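PHOX (Pseudomonas fluorescens, PDB 4A9V) catalyses the hydrolysis of phosphate monoesters as an alkaline phosphatase, a beta-propeller enzyme built round an iron-calcium cofactor. Local coordinates at residues Leu267-Ala276 / Val286-Arg294; Thr323-Ala331 / Ala375-Met383. All coordinates share one frame; numbering follows the deposited sequence.

Contact 1: residues Leu267-Ala276 / Val286-Arg294; sequences LGRFKHENAA and VVYMGDDER. With CA (calcium ion), chain Q; FEO (mu-oxo-diiron), chain S.
Glu-273 and Asp-292 converge on one iron of the mu-oxo-diiron centre of this beta-propeller, each from its own segment. Glu-273 OE1 and Asp-292 OD2 each lie 2.0 Å from FE2, and Glu-194 and Glu-387 complete its protein ligands. With CG anti to the backbone N (chi1 -176°) and a bend at chi2, the Glu-273 carboxylate spans two metals: its OE2 binds the calcium ion at 2.3 Å. The other oxygen of Asp-292, OD1, makes a salt bridge to Arg-385, a second-shell contact that probably helps fix the carboxylate's rotation.

Behind the metal ligands, Asp-291 turns back on the other segment. Asp-291 OD1 accepts the Lys-271 N-H from above the carboxylate plane at 2.9 Å, while its CB and carboxylate pack against Phe-270, ring and carboxylate planes 41° apart; OD2 salt-bridges Arg-372. Lys-271 runs extended beyond CG, and its NZ forms a salt bridge with Glu-293 OE1 at 3.0 Å, from the syn side but well out of that carboxylate's plane, though its strongest polar partner is Tyr-216. Arg-372 shares the Glu-293 oxygen.

The Phe-270 and His-272 rings overlap near their rims, CE1 of each over a face of the other, and Met-289 fills in beside both. Its CB sits at the Phe-270 edge, and Met-289 SD lies at the edge of the imidazole, 3.7 Å from His-272 CE1, the two side chains running side by side. His-272 NE2 donates to Gly-268 O, and water 1 links His-272 ND1 with Asn-274 O and Gly-290 O. Farther along, Ala-276 and Tyr-288 form an antiparallel hydrogen-bonded pair, where Ala-276 N meets Tyr-288 O at 2.9 Å, almost straight at 176°.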
loop_
_atom_site.group_PDB
_atom_site.type_symbol
_atom_site.label_atom_id
_atom_site.label_comp_id
_atom_site.label_asym_id
_atom_site.label_seq_id
_atom_site.Cartn_x
_atom_site.Cartn_y
_atom_site.Cartn_z
ATOM N N LEU A 267 -15.821 -2.264 3.840
ATOM C CA LEU A 267 -14.832 -1.229 3.545
ATOM C C LEU A 267 -14.726 -0.931 2.046
ATOM O O LEU A 267 -13.999 -0.022 1.649
ATOM C CB LEU A 267 -13.460 -1.606 4.123
ATOM C CG LEU A 267 -13.241 -1.291 5.606
ATOM C CD1 LEU A 267 -14.242 -1.996 6.516
ATOM C CD2 LEU A 267 -11.815 -1.645 6.008
ATOM N N GLY A 268 -15.542 -1.603 1.234
ATOM C CA GLY A 268 -15.673 -1.254 -0.178
ATOM C C GLY A 268 -14.651 -1.931 -1.079
ATOM O O GLY A 268 -13.589 -2.363 -0.615
ATOM N N ARG A 269 -14.986 -2.017 -2.363
ATOM C CA ARG A 269 -14.129 -2.639 -3.366
ATOM C C ARG A 269 -13.574 -1.573 -4.303
ATOM O O ARG A 269 -14.334 -0.805 -4.901
ATOM C CB ARG A 269 -14.921 -3.678 -4.170
ATOM C CG ARG A 269 -14.150 -4.266 -5.336
ATOM C CD ARG A 269 -14.882 -5.466 -5.901
ATOM N NE ARG A 269 -14.376 -5.864 -7.209
ATOM C CZ ARG A 269 -14.778 -5.348 -8.365
ATOM N NH1 ARG A 269 -15.677 -4.377 -8.400
ATOM N NH2 ARG A 269 -14.222 -5.763 -9.490
ATOM N N PHE A 270 -12.251 -1.520 -4.404
ATOM C CA PHE A 270 -11.524 -0.590 -5.259
ATOM C C PHE A 270 -10.046 -0.989 -5.174
ATOM O O PHE A 270 -9.735 -2.076 -4.683
ATOM C CB PHE A 270 -11.802 0.904 -4.912
ATOM C CG PHE A 270 -11.664 1.263 -3.447
ATOM C CD1 PHE A 270 -10.450 1.698 -2.934
ATOM C CD2 PHE A 270 -12.795 1.396 -2.652
ATOM C CE1 PHE A 270 -10.354 2.164 -1.636
ATOM C CE2 PHE A 270 -12.705 1.861 -1.359
ATOM C CZ PHE A 270 -11.492 2.274 -0.860
ATOM N N LYS A 271 -9.159 -0.202 -5.772
ATOM C CA LYS A 271 -7.751 -0.567 -5.821
ATOM C C LYS A 271 -7.042 -0.008 -4.580
ATOM O O LYS A 271 -6.440 1.067 -4.598
ATOM C CB LYS A 271 -7.131 -0.127 -7.148
ATOM C CG LYS A 271 -7.824 -0.805 -8.308
ATOM C CD LYS A 271 -7.192 -0.561 -9.664
ATOM C CE LYS A 271 -8.087 -1.139 -10.746
ATOM N NZ LYS A 271 -7.579 -0.880 -12.118
ATOM N N HIS A 272 -7.261 -0.699 -3.465
ATOM C CA HIS A 272 -6.846 -0.217 -2.150
ATOM C C HIS A 272 -5.345 -0.121 -2.046
ATOM O O HIS A 272 -4.652 -1.119 -2.236
ATOM C CB HIS A 272 -7.315 -1.193 -1.078
ATOM C CG HIS A 272 -8.800 -1.208 -0.857
ATOM N ND1 HIS A 272 -9.400 -0.387 0.034
ATOM C CD2 HIS A 272 -9.793 -2.018 -1.378
ATOM C CE1 HIS A 272 -10.713 -0.653 0.067
ATOM N NE2 HIS A 272 -10.957 -1.643 -0.794
ATOM N N GLU A 273 -4.846 1.023 -1.581
ATOM C CA GLU A 273 -3.424 1.169 -1.269
ATOM C C GLU A 273 -3.153 0.748 0.176
ATOM O O GLU A 273 -2.584 -0.314 0.417
ATOM C CB GLU A 273 -2.943 2.588 -1.520
ATOM C CG GLU A 273 -1.443 2.732 -1.303
ATOM C CD GLU A 273 -0.622 2.559 -2.564
ATOM O OE1 GLU A 273 -1.220 2.617 -3.669
ATOM O OE2 GLU A 273 0.620 2.404 -2.438
ATOM N N ASN A 274 -3.544 1.575 1.146
ATOM C CA ASN A 274 -3.398 1.219 2.559
ATOM C C ASN A 274 -4.671 1.517 3.340
ATOM O O ASN A 274 -5.703 1.881 2.781
ATOM C CB ASN A 274 -2.121 1.826 3.204
ATOM C CG ASN A 274 -2.344 3.190 3.840
ATOM O OD1 ASN A 274 -3.136 4.004 3.360
ATOM N ND2 ASN A 274 -1.537 3.500 4.850
ATOM N N ALA A 275 -4.607 1.270 4.642
ATOM C CA ALA A 275 -5.765 1.378 5.513
ATOM C C ALA A 275 -5.299 1.989 6.832
ATOM O O ALA A 275 -4.609 1.348 7.616
ATOM C CB ALA A 275 -6.379 0.005 5.738
ATOM N N ALA A 276 -5.556 3.280 6.995
ATOM C CA ALA A 276 -5.014 4.055 8.109
ATOM C C ALA A 276 -6.013 4.099 9.253
ATOM O O ALA A 276 -7.107 4.639 9.102
ATOM C CB ALA A 276 -4.684 5.469 7.655
ATOM N N VAL A 286 -12.043 4.032 12.818
ATOM C CA VAL A 286 -12.030 4.775 11.567
ATOM C C VAL A 286 -10.893 4.228 10.712
ATOM O O VAL A 286 -9.794 3.980 11.206
ATOM C CB VAL A 286 -11.822 6.285 11.836
ATOM C CG1 VAL A 286 -11.746 7.073 10.539
ATOM C CG2 VAL A 286 -12.930 6.815 12.739
ATOM N N VAL A 287 -11.189 4.009 9.436
ATOM C CA VAL A 287 -10.186 3.528 8.489
ATOM C C VAL A 287 -10.188 4.424 7.253
ATOM O O VAL A 287 -11.164 4.448 6.506
ATOM C CB VAL A 287 -10.448 2.070 8.062
ATOM C CG1 VAL A 287 -9.281 1.560 7.232
ATOM C CG2 VAL A 287 -10.714 1.175 9.267
ATOM N N TYR A 288 -9.134 5.217 7.075
ATOM C CA TYR A 288 -8.982 6.042 5.869
ATOM C C TYR A 288 -8.286 5.233 4.773
ATOM O O TYR A 288 -7.334 4.500 5.050
ATOM C CB TYR A 288 -8.158 7.303 6.170
ATOM C CG TYR A 288 -8.798 8.257 7.150
ATOM C CD1 TYR A 288 -9.795 9.125 6.744
ATOM C CD2 TYR A 288 -8.336 8.359 8.453
ATOM C CE1 TYR A 288 -10.345 10.042 7.622
ATOM C CE2 TYR A 288 -8.880 9.268 9.344
ATOM C CZ TYR A 288 -9.873 10.129 8.914
ATOM O OH TYR A 288 -10.428 11.051 9.777
ATOM N N MET A 289 -8.759 5.360 3.535
ATOM C CA MET A 289 -8.342 4.482 2.446
ATOM C C MET A 289 -8.245 5.243 1.127
ATOM O O MET A 289 -9.224 5.837 0.682
ATOM C CB MET A 289 -9.358 3.354 2.271
ATOM C CG MET A 289 -9.417 2.397 3.443
ATOM S SD MET A 289 -10.725 1.167 3.278
ATOM C CE MET A 289 -12.172 2.188 3.561
ATOM N N GLY A 290 -7.143 5.050 0.412
ATOM C CA GLY A 290 -6.988 5.585 -0.933
ATOM C C GLY A 290 -7.228 4.524 -1.995
ATOM O O GLY A 290 -6.960 3.341 -1.779
ATOM N N ASP A 291 -7.725 4.967 -3.151
ATOM C CA ASP A 291 -7.889 4.154 -4.361
ATOM C C ASP A 291 -6.871 4.625 -5.395
ATOM O O ASP A 291 -7.007 5.722 -5.937
ATOM C CB ASP A 291 -9.318 4.362 -4.893
ATOM C CG ASP A 291 -9.659 3.492 -6.071
ATOM O OD1 ASP A 291 -8.861 2.604 -6.444
ATOM O OD2 ASP A 291 -10.785 3.656 -6.600
ATOM N N ASP A 292 -5.799 3.857 -5.596
ATOM C CA ASP A 292 -4.692 4.338 -6.419
ATOM C C ASP A 292 -4.959 4.115 -7.900
ATOM O O ASP A 292 -4.558 3.117 -8.495
ATOM C CB ASP A 292 -3.363 3.717 -6.008
ATOM C CG ASP A 292 -2.222 4.187 -6.879
ATOM O OD1 ASP A 292 -2.435 5.120 -7.682
ATOM O OD2 ASP A 292 -1.108 3.636 -6.755
ATOM N N GLU A 293 -5.598 5.106 -8.507
ATOM C CA GLU A 293 -5.698 5.199 -9.948
ATOM C C GLU A 293 -5.915 6.669 -10.277
ATOM O O GLU A 293 -6.445 7.420 -9.455
ATOM C CB GLU A 293 -6.850 4.326 -10.452
ATOM C CG GLU A 293 -6.936 4.236 -11.963
ATOM C CD GLU A 293 -7.873 3.149 -12.459
ATOM O OE1 GLU A 293 -8.033 2.102 -11.796
ATOM O OE2 GLU A 293 -8.423 3.334 -13.565
ATOM N N ARG A 294 -5.439 7.100 -11.440
ATOM C CA ARG A 294 -5.587 8.494 -11.838
ATOM C C ARG A 294 -7.066 8.855 -11.826
ATOM O O ARG A 294 -7.869 8.203 -12.484
ATOM C CB ARG A 294 -5.014 8.734 -13.233
ATOM C CG ARG A 294 -3.505 8.619 -13.311
ATOM C CD ARG A 294 -3.019 8.878 -14.727
ATOM N NE ARG A 294 -2.917 7.650 -15.499
ATOM C CZ ARG A 294 -1.833 6.885 -15.531
ATOM N NH1 ARG A 294 -0.743 7.256 -14.867
ATOM N NH2 ARG A 294 -1.905 5.672 -16.053
HETATM CA CA CA Q . 2.634 2.039 -3.515
HETATM FE FE1 FEO S . 0.922 -0.867 -4.938
HETATM FE FE2 FEO S . -0.341 2.327 -5.454
HETATM O O FEO S . 1.089 1.066 -5.152
HETATM O O HOH W 1 -7.366 1.556 0.540
HETATM O O HOH W 2 -4.549 4.371 1.094
HETATM O O HOH W 3 2.941 -0.696 -4.190
HETATM O O HOH W 4 2.567 0.510 -1.521
HETATM O O HOH W 5 4.984 1.666 -2.782
HETATM O O HOH W 6 3.781 1.674 -5.851
HETATM O O HOH W 7 1.779 -0.742 -7.036
#

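Contact 2: residues Thr323-Ala331 / Ala375-Met383; sequences TLYVARFDA and ASVVGATRM
Val-326 fills the tight end of this contact, where strand 322-329 packs against the end of helix 371-377 and the loop that follows. Val-326 CG2 lies 3.5 Å from Ala-380 CB and also meets Ala-375 CB, while CG1 touches Val-378 CG2; Phe-297 helps to cover this apolar patch.

The partly exposed side, held by polar bonds and not by close apolar packing, belongs to Arg-328. A bend at chi3 (-65°) turns the guanidinium edge toward the carbonyls beyond the helix: Arg-328 NE donates to Gly-379 O at 2.9 Å from above the carbonyl plane, and NH2 reaches Val-378 O, near the guanidinium plane. Here Gly-379, with positive phi, is the first residue to leave helical angles, in a Schellman motif. A leucine at Arg-328 takes away both N-H donors, and the turn would probably be less firmly tied to the strand.

Beyond it, Thr-381 OG1 accepts the Phe-329 N-H at 2.8 Å, and Met-383 SD approaches the Phe-329 ring obliquely, a Met-aromatic contact. Ala-327 O accepts both the Thr-381 N-H and a proton of water 8, which also donates to Thr-381 O. Directed polar bonds thus fix the departing loop, the arginine's charge probably complementing the helix C-terminus.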
loop_
_atom_site.group_PDB
_atom_site.type_symbol
_atom_site.label_atom_id
_atom_site.label_comp_id
_atom_site.label_asym_id
_atom_site.label_seq_id
_atom_site.Cartn_x
_atom_site.Cartn_y
_atom_site.Cartn_z
ATOM N N THR A 323 -20.248 2.596 8.264
ATOM C CA THR A 323 -20.574 3.466 7.150
ATOM C C THR A 323 -19.309 3.795 6.369
ATOM O O THR A 323 -18.303 4.197 6.952
ATOM C CB THR A 323 -21.212 4.779 7.633
ATOM O OG1 THR A 323 -22.265 4.488 8.561
ATOM C CG2 THR A 323 -21.770 5.561 6.463
ATOM N N LEU A 324 -19.396 3.643 5.048
ATOM C CA LEU A 324 -18.333 4.042 4.121
ATOM C C LEU A 324 -18.660 5.398 3.512
ATOM O O LEU A 324 -19.785 5.632 3.073
ATOM C CB LEU A 324 -18.184 2.984 3.024
ATOM C CG LEU A 324 -17.042 3.196 2.028
ATOM C CD1 LEU A 324 -15.684 3.077 2.703
ATOM C CD2 LEU A 324 -17.170 2.207 0.884
ATOM N N TYR A 325 -17.677 6.295 3.562
ATOM C CA TYR A 325 -17.769 7.644 3.015
ATOM C C TYR A 325 -16.717 7.830 1.933
ATOM O O TYR A 325 -15.698 7.144 1.915
ATOM C CB TYR A 325 -17.506 8.674 4.114
ATOM C CG TYR A 325 -18.464 8.617 5.279
ATOM C CD1 TYR A 325 -18.221 7.788 6.371
ATOM C CD2 TYR A 325 -19.550 9.474 5.343
ATOM C CE1 TYR A 325 -19.068 7.779 7.465
ATOM C CE2 TYR A 325 -20.410 9.462 6.423
ATOM C CZ TYR A 325 -20.174 8.601 7.472
ATOM O OH TYR A 325 -21.039 8.568 8.543
ATOM N N VAL A 326 -16.913 8.863 1.121
ATOM C CA VAL A 326 -15.933 9.273 0.127
ATOM C C VAL A 326 -15.766 10.795 0.195
ATOM O O VAL A 326 -16.687 11.505 0.600
ATOM C CB VAL A 326 -16.351 8.800 -1.282
ATOM C CG1 VAL A 326 -17.577 9.556 -1.783
ATOM C CG2 VAL A 326 -15.185 8.912 -2.256
ATOM N N ALA A 327 -14.574 11.285 -0.138
ATOM C CA ALA A 327 -14.235 12.690 0.051
ATOM C C ALA A 327 -14.608 13.568 -1.137
ATOM O O ALA A 327 -14.373 13.207 -2.298
ATOM C CB ALA A 327 -12.751 12.840 0.348
ATOM N N ARG A 328 -15.021 14.791 -0.809
ATOM C CA ARG A 328 -15.031 15.907 -1.747
ATOM C C ARG A 328 -14.177 17.026 -1.156
ATOM O O ARG A 328 -14.178 17.239 0.052
ATOM C CB ARG A 328 -16.466 16.396 -1.995
ATOM C CG ARG A 328 -16.582 17.400 -3.132
ATOM C CD ARG A 328 -17.974 17.996 -3.250
ATOM N NE ARG A 328 -18.970 17.002 -3.622
ATOM C CZ ARG A 328 -20.279 17.220 -3.585
ATOM N NH1 ARG A 328 -20.738 18.371 -3.119
ATOM N NH2 ARG A 328 -21.129 16.269 -3.937
ATOM N N PHE A 329 -13.360 17.656 -1.992
ATOM C CA PHE A 329 -12.497 18.756 -1.576
ATOM C C PHE A 329 -12.913 19.993 -2.348
ATOM O O PHE A 329 -13.096 19.920 -3.571
ATOM C CB PHE A 329 -11.038 18.451 -1.913
ATOM C CG PHE A 329 -10.485 17.239 -1.212
ATOM C CD1 PHE A 329 -10.633 15.979 -1.771
ATOM C CD2 PHE A 329 -9.811 17.349 -0.006
ATOM C CE1 PHE A 329 -10.172 14.849 -1.122
ATOM C CE2 PHE A 329 -9.343 16.216 0.643
ATOM C CZ PHE A 329 -9.570 14.961 0.109
ATOM N N ASP A 330 -13.016 21.129 -1.666
ATOM C CA ASP A 330 -13.315 22.377 -2.346
ATOM C C ASP A 330 -12.096 22.938 -3.070
ATOM O O ASP A 330 -11.049 22.301 -3.144
ATOM C CB ASP A 330 -13.957 23.396 -1.385
ATOM C CG ASP A 330 -12.968 24.057 -0.423
ATOM O OD1 ASP A 330 -11.734 23.938 -0.581
ATOM O OD2 ASP A 330 -13.460 24.775 0.472
ATOM N N ALA A 331 -12.300 24.054 -3.755
ATOM C CA ALA A 331 -11.283 24.626 -4.629
ATOM C C ALA A 331 -10.118 25.227 -3.853
ATOM O O ALA A 331 -9.100 25.576 -4.441
ATOM C CB ALA A 331 -11.906 25.677 -5.532
ATOM N N ALA A 375 -19.462 6.321 -5.628
ATOM C CA ALA A 375 -18.762 7.546 -5.278
ATOM C C ALA A 375 -18.870 8.598 -6.395
ATOM O O ALA A 375 -18.961 9.793 -6.125
ATOM C CB ALA A 375 -17.308 7.237 -4.963
ATOM N N SER A 376 -18.892 8.162 -7.649
ATOM C CA SER A 376 -19.136 9.094 -8.740
ATOM C C SER A 376 -20.542 9.688 -8.661
ATOM O O SER A 376 -20.728 10.879 -8.883
ATOM C CB SER A 376 -18.927 8.421 -10.095
ATOM O OG SER A 376 -17.557 8.128 -10.320
ATOM N N VAL A 377 -21.530 8.862 -8.333
ATOM C CA VAL A 377 -22.906 9.352 -8.223
ATOM C C VAL A 377 -22.998 10.496 -7.210
ATOM O O VAL A 377 -23.698 11.482 -7.439
ATOM C CB VAL A 377 -23.884 8.220 -7.840
ATOM C CG1 VAL A 377 -25.242 8.782 -7.433
ATOM C CG2 VAL A 377 -24.047 7.260 -9.001
ATOM N N VAL A 378 -22.286 10.383 -6.094
ATOM C CA VAL A 378 -22.411 11.382 -5.034
ATOM C C VAL A 378 -21.443 12.553 -5.191
ATOM O O VAL A 378 -21.450 13.470 -4.383
ATOM C CB VAL A 378 -22.250 10.776 -3.621
ATOM C CG1 VAL A 378 -23.160 9.575 -3.448
ATOM C CG2 VAL A 378 -20.799 10.421 -3.328
ATOM N N GLY A 379 -20.651 12.547 -6.259
ATOM C CA GLY A 379 -19.802 13.692 -6.592
ATOM C C GLY A 379 -18.524 13.785 -5.773
ATOM O O GLY A 379 -18.072 14.880 -5.435
ATOM N N ALA A 380 -17.870 12.647 -5.566
ATOM C CA ALA A 380 -16.527 12.645 -5.000
ATOM C C ALA A 380 -15.559 13.417 -5.903
ATOM O O ALA A 380 -15.739 13.477 -7.124
ATOM C CB ALA A 380 -16.063 11.210 -4.810
ATOM N N THR A 381 -14.506 13.966 -5.306
ATOM C CA THR A 381 -13.486 14.683 -6.066
ATOM C C THR A 381 -12.442 13.722 -6.623
ATOM O O THR A 381 -11.807 12.976 -5.872
ATOM C CB THR A 381 -12.768 15.716 -5.183
ATOM O OG1 THR A 381 -13.726 16.606 -4.596
ATOM C CG2 THR A 381 -11.726 16.495 -5.977
ATOM N N ARG A 382 -12.241 13.770 -7.935
ATOM C CA ARG A 382 -11.224 12.951 -8.589
ATOM C C ARG A 382 -9.824 13.419 -8.210
ATOM O O ARG A 382 -9.533 14.612 -8.266
ATOM C CB ARG A 382 -11.416 13.037 -10.102
ATOM C CG ARG A 382 -12.771 12.517 -10.564
ATOM C CD ARG A 382 -12.871 12.496 -12.077
ATOM N NE ARG A 382 -12.080 11.407 -12.632
ATOM C CZ ARG A 382 -12.039 11.104 -13.922
ATOM N NH1 ARG A 382 -12.557 11.945 -14.799
ATOM N NH2 ARG A 382 -11.426 10.002 -14.343
ATOM N N MET A 383 -8.972 12.479 -7.799
ATOM C CA MET A 383 -7.686 12.803 -7.183
ATOM C C MET A 383 -6.499 12.304 -8.010
ATOM O O MET A 383 -6.604 11.340 -8.776
ATOM C CB MET A 383 -7.608 12.207 -5.776
ATOM C CG MET A 383 -8.727 12.656 -4.842
ATOM S SD MET A 383 -8.840 14.434 -4.576
ATOM C CE MET A 383 -7.409 14.711 -3.540
HETATM O O HOH W 8 -12.049 11.798 -3.220
#

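Along the chain the two follow one another, both segments of contact 1 coming ahead of residue 323, and their centres lie about 13 Å apart. Both reach the same antiparallel sheet: strands 284-290 and 322-329 flank strand 296-303, so a single strand separates them. Contact 1 lies nearer the centre of the chain and carries metal ligands, whereas contact 2 packs helix 371-377 and its exit loop farther out. They touch directly where Leu-324 CD1 comes within 3.7 Å of Met-289 CE. After Met-383 the chain soon enters strand 386-391, which brings Glu-387 to the cofactor to which contact 1 contributes Glu-273 and Asp-292.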